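Hypothetical protein Atu2684 (Agrobacterium tumefaciens, PDB 2AXO) is of unknown function, but belongs to the DUF1223 family of the thioredoxin clan and carries a disulfide consistent with a thiol-redox role. Local coordinates at residues A41-V45 / G71-G75; L120-D124 / P247-V251. All blocks are in the same frame, centred on the assembly; numbering follows the deposited sequence.

Contact 1 of 2, residues A41-V45 / G71-G75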
ATOM      1  N   ALA A  41      -1.620  24.169  26.416  1.00 25.95           N
ATOM      2  CA  ALA A  41      -1.482  24.009  24.970  1.00 24.16           C
ATOM      3  C   ALA A  41      -1.759  22.586  24.473  1.00 22.47           C
ATOM      4  O   ALA A  41      -1.656  21.617  25.232  1.00 19.36           O
ATOM      5  CB  ALA A  41      -0.085  24.448  24.536  1.00 24.36           C
ATOM      6  N   VAL A  42      -2.121  22.480  23.194  1.00 21.27           N
ATOM      7  CA  VAL A  42      -2.399  21.191  22.561  1.00 19.86           C
ATOM      8  C   VAL A  42      -1.213  20.266  22.795  1.00 17.72           C
ATOM      9  O   VAL A  42      -0.065  20.696  22.727  1.00 18.62           O
ATOM     10  CB  VAL A  42      -2.623  21.343  21.038  1.00 22.04           C
ATOM     11  CG1 VAL A  42      -3.938  22.061  20.772  1.00 25.84           C
ATOM     12  CG2 VAL A  42      -1.469  22.121  20.422  1.00 24.92           C
ATOM     13  N   LYS A  43      -1.491  18.993  23.051  1.00 16.93           N
ATOM     14  CA  LYS A  43      -0.436  18.024  23.343  1.00 15.78           C
ATOM     15  C   LYS A  43       0.335  17.482  22.138  1.00 13.89           C
ATOM     16  O   LYS A  43       1.496  17.090  22.270  1.00 17.03           O
ATOM     17  CB  LYS A  43      -1.022  16.859  24.148  1.00 17.69           C
ATOM     18  CG  LYS A  43      -1.637  17.267  25.486  1.00 19.71           C
ATOM     19  CD  LYS A  43      -2.319  16.083  26.169  1.00 19.91           C
ATOM     20  CE  LYS A  43      -3.004  16.492  27.476  1.00 23.27           C
ATOM     21  NZ  LYS A  43      -2.024  16.895  28.519  1.00 25.08           N
ATOM     22  N   GLY A  44      -0.296  17.450  20.971  1.00 11.06           N
ATOM     23  CA  GLY A  44       0.386  16.941  19.791  1.00  9.19           C
ATOM     24  C   GLY A  44      -0.557  16.591  18.654  1.00  9.03           C
ATOM     25  O   GLY A  44      -1.739  16.938  18.684  1.00  9.62           O
ATOM     26  N   VAL A  45      -0.030  15.897  17.652  1.00  9.05           N
ATOM     27  CA  VAL A  45      -0.809  15.497  16.491  1.00  8.72           C
ATOM     28  C   VAL A  45      -0.923  13.981  16.382  1.00  8.08           C
ATOM     29  O   VAL A  45       0.071  13.257  16.494  1.00  7.16           O
ATOM     30  CB  VAL A  45      -0.174  16.042  15.193  1.00 10.00           C
ATOM     31  CG1 VAL A  45      -0.955  15.556  13.976  1.00 13.38           C
ATOM     32  CG2 VAL A  45      -0.155  17.564  15.235  1.00 11.98           C
ATOM     33  N   GLY A  71     -10.393  17.140  22.740  1.00 13.98           N
ATOM     34  CA  GLY A  71      -9.811  18.315  22.114  1.00 14.24           C
ATOM     35  C   GLY A  71      -8.404  18.709  22.535  1.00 13.20           C
ATOM     36  O   GLY A  71      -7.998  19.843  22.288  1.00 14.54           O
ATOM     37  N   ASP A  72      -7.651  17.803  23.157  1.00 12.17           N
ATOM     38  CA  ASP A  72      -6.303  18.160  23.578  1.00 12.50           C
ATOM     39  C   ASP A  72      -5.228  17.754  22.576  1.00 11.63           C
ATOM     40  O   ASP A  72      -4.036  17.911  22.832  1.00 11.68           O
ATOM     41  CB  ASP A  72      -5.984  17.616  24.988  1.00 12.27           C
ATOM     42  CG  ASP A  72      -6.091  16.102  25.101  1.00 14.43           C
ATOM     43  OD1 ASP A  72      -6.514  15.432  24.137  1.00 10.88           O
ATOM     44  OD2 ASP A  72      -5.749  15.582  26.189  1.00 15.20           O
ATOM     45  N   VAL A  73      -5.662  17.242  21.430  1.00 10.92           N
ATOM     46  CA  VAL A  73      -4.741  16.870  20.362  1.00 10.39           C
ATOM     47  C   VAL A  73      -5.402  17.219  19.042  1.00  8.32           C
ATOM     48  O   VAL A  73      -6.618  17.439  18.982  1.00 10.31           O
ATOM     49  CB  VAL A  73      -4.409  15.351  20.356  1.00 11.74           C
ATOM     50  CG1 VAL A  73      -3.897  14.925  21.722  1.00 11.10           C
ATOM     51  CG2 VAL A  73      -5.630  14.534  19.962  1.00 13.56           C
ATOM     52  N   VAL A  74      -4.588  17.301  17.999  1.00  7.45           N
ATOM     53  CA  VAL A  74      -5.078  17.570  16.655  1.00  8.66           C
ATOM     54  C   VAL A  74      -5.215  16.164  16.093  1.00  7.62           C
ATOM     55  O   VAL A  74      -4.211  15.501  15.827  1.00 10.77           O
ATOM     56  CB  VAL A  74      -4.047  18.365  15.822  1.00  8.83           C
ATOM     57  CG1 VAL A  74      -4.429  18.330  14.347  1.00 10.31           C
ATOM     58  CG2 VAL A  74      -3.983  19.812  16.315  1.00  9.87           C
ATOM     59  N   GLY A  75      -6.452  15.704  15.945  1.00  8.46           N
ATOM     60  CA  GLY A  75      -6.690  14.361  15.456  1.00  7.95           C
ATOM     61  C   GLY A  75      -7.203  14.293  14.037  1.00  8.97           C
ATOM     62  O   GLY A  75      -8.099  15.036  13.644  1.00  8.46           O
TER
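This is the start of a parallel strand pairing, made where the loop leading into strand 45-50 meets the turn that delivers the chain into strand 74-79. Two backbone hydrogen bonds carry it. K43 N donates to D72 O at 2.8 Å, and V74 N donates to G44 O at 3.0 Å; both are nearly straight. The first precedes the bridge. V74 bonds to G44 and V46, the residues flanking V45; that is the parallel V45-V74 bridge, CA atoms 4.8 Å apart, with a CA-H...O contact of 3.5 Å from V45 CA to V74 O. Between these two strands the chain passes through helix 58-70, after which G71 leaves helical geometry with positive phi, so this is the opening of a beta-alpha-beta unit, the classic first half of a thioredoxin-like fold, with the C54-C57 disulfide in the connection just ahead of the helix. V45 and V74 turn their side chains to the same face of the sheet, V45 CG2 lying 4.0 Å from V74 CB, and that face is covered by strand 247-257 (I250, A253, I255) and strand 232-241 (A235, L237). V73 sits on Y135 and L138 of helix 131-143. G44 has backbone angles that would jam a CB against the preceding carbonyl, and its buried N finds no partner. At the solvent end the K43 chain passes beside the D72 carboxylate, CE being 3.2 Å from OD2, but NZ stays 4.6 Å from OD2, beyond a salt bridge. K43 NZ instead pairs with E40, while D72 OD1 is hydrogen-bonded to the Y135 hydroxyl.

Contact 2 of 2, residues L120-D124 / P247-V251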
ATOM      1  N   LEU A 120       2.432   9.807  15.376  1.00  6.92           N
ATOM      2  CA  LEU A 120       2.417  10.865  16.381  1.00  9.59           C
ATOM      3  C   LEU A 120       3.423  11.986  16.089  1.00 10.02           C
ATOM      4  O   LEU A 120       4.626  11.739  15.967  1.00  9.46           O
ATOM      5  CB  LEU A 120       2.678  10.244  17.761  1.00  9.80           C
ATOM      6  CG  LEU A 120       1.862   8.983  18.106  1.00  9.72           C
ATOM      7  CD1 LEU A 120       2.236   8.510  19.499  1.00 10.43           C
ATOM      8  CD2 LEU A 120       0.367   9.271  18.036  1.00 10.27           C
ATOM      9  N   ASN A 121       2.922  13.216  15.984  1.00  8.75           N
ATOM     10  CA  ASN A 121       3.752  14.389  15.682  1.00 10.00           C
ATOM     11  C   ASN A 121       4.606  14.151  14.441  1.00 10.40           C
ATOM     12  O   ASN A 121       5.657  14.772  14.276  1.00 10.91           O
ATOM     13  CB  ASN A 121       4.687  14.728  16.856  1.00  8.92           C
ATOM     14  CG  ASN A 121       3.959  15.301  18.063  1.00 10.29           C
ATOM     15  OD1 ASN A 121       4.592  15.670  19.062  1.00 15.27           O
ATOM     16  ND2 ASN A 121       2.639  15.377  17.990  1.00  7.53           N
ATOM     17  N   GLY A 122       4.158  13.245  13.577  1.00 10.73           N
ATOM     18  CA  GLY A 122       4.907  12.934  12.376  1.00 11.27           C
ATOM     19  C   GLY A 122       6.276  12.339  12.667  1.00 11.46           C
ATOM     20  O   GLY A 122       7.089  12.198  11.752  1.00 11.05           O
ATOM     21  N   ARG A 123       6.505  11.965  13.931  1.00 12.25           N
ATOM     22  CA  ARG A 123       7.788  11.423  14.404  1.00 14.40           C
ATOM     23  C   ARG A 123       7.883   9.918  14.667  1.00 13.52           C
ATOM     24  O   ARG A 123       8.971   9.353  14.579  1.00 13.04           O
ATOM     25  CB  ARG A 123       8.205  12.131  15.704  1.00 14.90           C
ATOM     26  CG  ARG A 123       8.533  13.610  15.589  1.00 17.92           C
ATOM     27  CD  ARG A 123       8.808  14.206  16.973  1.00 15.06           C
ATOM     28  NE  ARG A 123       9.143  15.628  16.914  1.00 18.50           N
ATOM     29  CZ  ARG A 123      10.347  16.110  16.622  1.00 15.52           C
ATOM     30  NH1 ARG A 123      11.350  15.286  16.368  1.00 16.18           N
ATOM     31  NH2 ARG A 123      10.547  17.425  16.575  1.00 19.47           N
ATOM     32  N   ASP A 124       6.771   9.270  15.002  1.00 13.11           N
ATOM     33  CA  ASP A 124       6.799   7.842  15.306  1.00 13.86           C
ATOM     34  C   ASP A 124       5.428   7.205  15.097  1.00 14.88           C
ATOM     35  O   ASP A 124       4.431   7.905  14.909  1.00 13.29           O
ATOM     36  CB  ASP A 124       7.241   7.645  16.758  1.00 16.12           C
ATOM     37  CG  ASP A 124       7.736   6.232  17.041  1.00 19.30           C
ATOM     38  OD1 ASP A 124       7.958   5.914  18.227  1.00 26.69           O
ATOM     39  OD2 ASP A 124       7.909   5.450  16.089  1.00 18.96           O
ATOM     40  N   PRO A 247       7.356  13.108   4.638  1.00 12.80           N
ATOM     41  CA  PRO A 247       6.839  13.751   5.854  1.00 13.36           C
ATOM     42  C   PRO A 247       7.613  13.406   7.118  1.00 12.84           C
ATOM     43  O   PRO A 247       7.836  12.237   7.418  1.00 14.01           O
ATOM     44  CB  PRO A 247       5.386  13.274   5.908  1.00 13.08           C
ATOM     45  CG  PRO A 247       5.438  11.938   5.205  1.00 13.73           C
ATOM     46  CD  PRO A 247       6.324  12.256   4.024  1.00 12.64           C
ATOM     47  N   ALA A 248       8.022  14.435   7.854  1.00 12.70           N
ATOM     48  CA  ALA A 248       8.771  14.238   9.086  1.00 11.08           C
ATOM     49  C   ALA A 248       8.108  14.977  10.254  1.00 10.37           C
ATOM     50  O   ALA A 248       6.911  15.278  10.213  1.00 10.92           O
ATOM     51  CB  ALA A 248      10.208  14.702   8.900  1.00 14.48           C
ATOM     52  N   ALA A 249       8.881  15.275  11.292  1.00  9.34           N
ATOM     53  CA  ALA A 249       8.345  15.946  12.475  1.00  7.12           C
ATOM     54  C   ALA A 249       7.451  17.151  12.191  1.00  8.81           C
ATOM     55  O   ALA A 249       7.765  18.000  11.364  1.00 10.26           O
ATOM     56  CB  ALA A 249       9.491  16.367  13.398  1.00  9.84           C
ATOM     57  N   ILE A 250       6.320  17.196  12.888  1.00  8.80           N
ATOM     58  CA  ILE A 250       5.374  18.294  12.780  1.00  8.45           C
ATOM     59  C   ILE A 250       5.703  19.143  14.005  1.00 10.99           C
ATOM     60  O   ILE A 250       5.596  18.666  15.135  1.00  9.75           O
ATOM     61  CB  ILE A 250       3.923  17.776  12.851  1.00  7.64           C
ATOM     62  CG1 ILE A 250       3.655  16.863  11.654  1.00  6.74           C
ATOM     63  CG2 ILE A 250       2.942  18.946  12.882  1.00  4.41           C
ATOM     64  CD1 ILE A 250       2.324  16.124  11.702  1.00  8.58           C
ATOM     65  N   VAL A 251       6.119  20.386  13.779  1.00  9.93           N
ATOM     66  CA  VAL A 251       6.528  21.265  14.876  1.00 10.40           C
ATOM     67  C   VAL A 251       5.474  22.267  15.338  1.00 10.51           C
ATOM     68  O   VAL A 251       5.687  23.004  16.307  1.00 11.38           O
ATOM     69  CB  VAL A 251       7.817  22.033  14.503  1.00 10.68           C
ATOM     70  CG1 VAL A 251       8.931  21.046  14.176  1.00 13.11           C
ATOM     71  CG2 VAL A 251       7.562  22.949  13.329  1.00 10.96           C
TER
HETATM   72  O   HOH W   1       8.516  10.817   9.786  1.00 11.98           O
HETATM   73  O   HOH W   2       7.306  17.665  16.876  1.00 21.57           O
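P247 begins the contact through water: water 1 donates to P247 O and to G122 O, 2.8 Å from each. A248 follows with its CB pointing away; its carbonyl lies against the G122 backbone, A248 C being 3.3 Å from G122 O. A side chain at G122 would collide with A248 O, and its phi is positive. A249 puts its CB over one face of the R123 guanidinium, 3.3 Å from R123 CZ, and its CA contacts N121 O at 3.4 Å. I250 N then makes the one direct hydrogen bond, to N121 O at 2.9 Å, while I250 O accepts from water 2, which accepts a hydrogen bond from R123 NE at 2.7 Å. Segment 120-124 is the tight turn of a beta hairpin, closed by R123 N to L120 O at 2.8 Å, with a classic beta bulge where R123 and D124 both face L120. Helix 131-143 packs on L120 and R123, Y104 of helix 95-107 touches P247 and I250, and strand 232-241 pairs with strand 247-257.

Contacts 1 and 2 lie 13 Å apart, centre to centre, and meet at V45 and N121. V45 O is 2.9 Å from N121 N, a probable hydrogen bond, so strand 45-50 has the 71-75 side of contact 1 on one edge and the end of strand 117-120 on the other. N121 thus links both partners: its N to V45, its O to I250. V45 CG1 also packs on I250 CD1 at 4.0 Å. Contact 1 pairs two strands within the thioredoxin-like mixed sheet, whereas contact 2 ties that sheet's hairpin to the edge strand of the separate antiparallel sheet of strands 172-186, 196-212, 232-241 and 247-257.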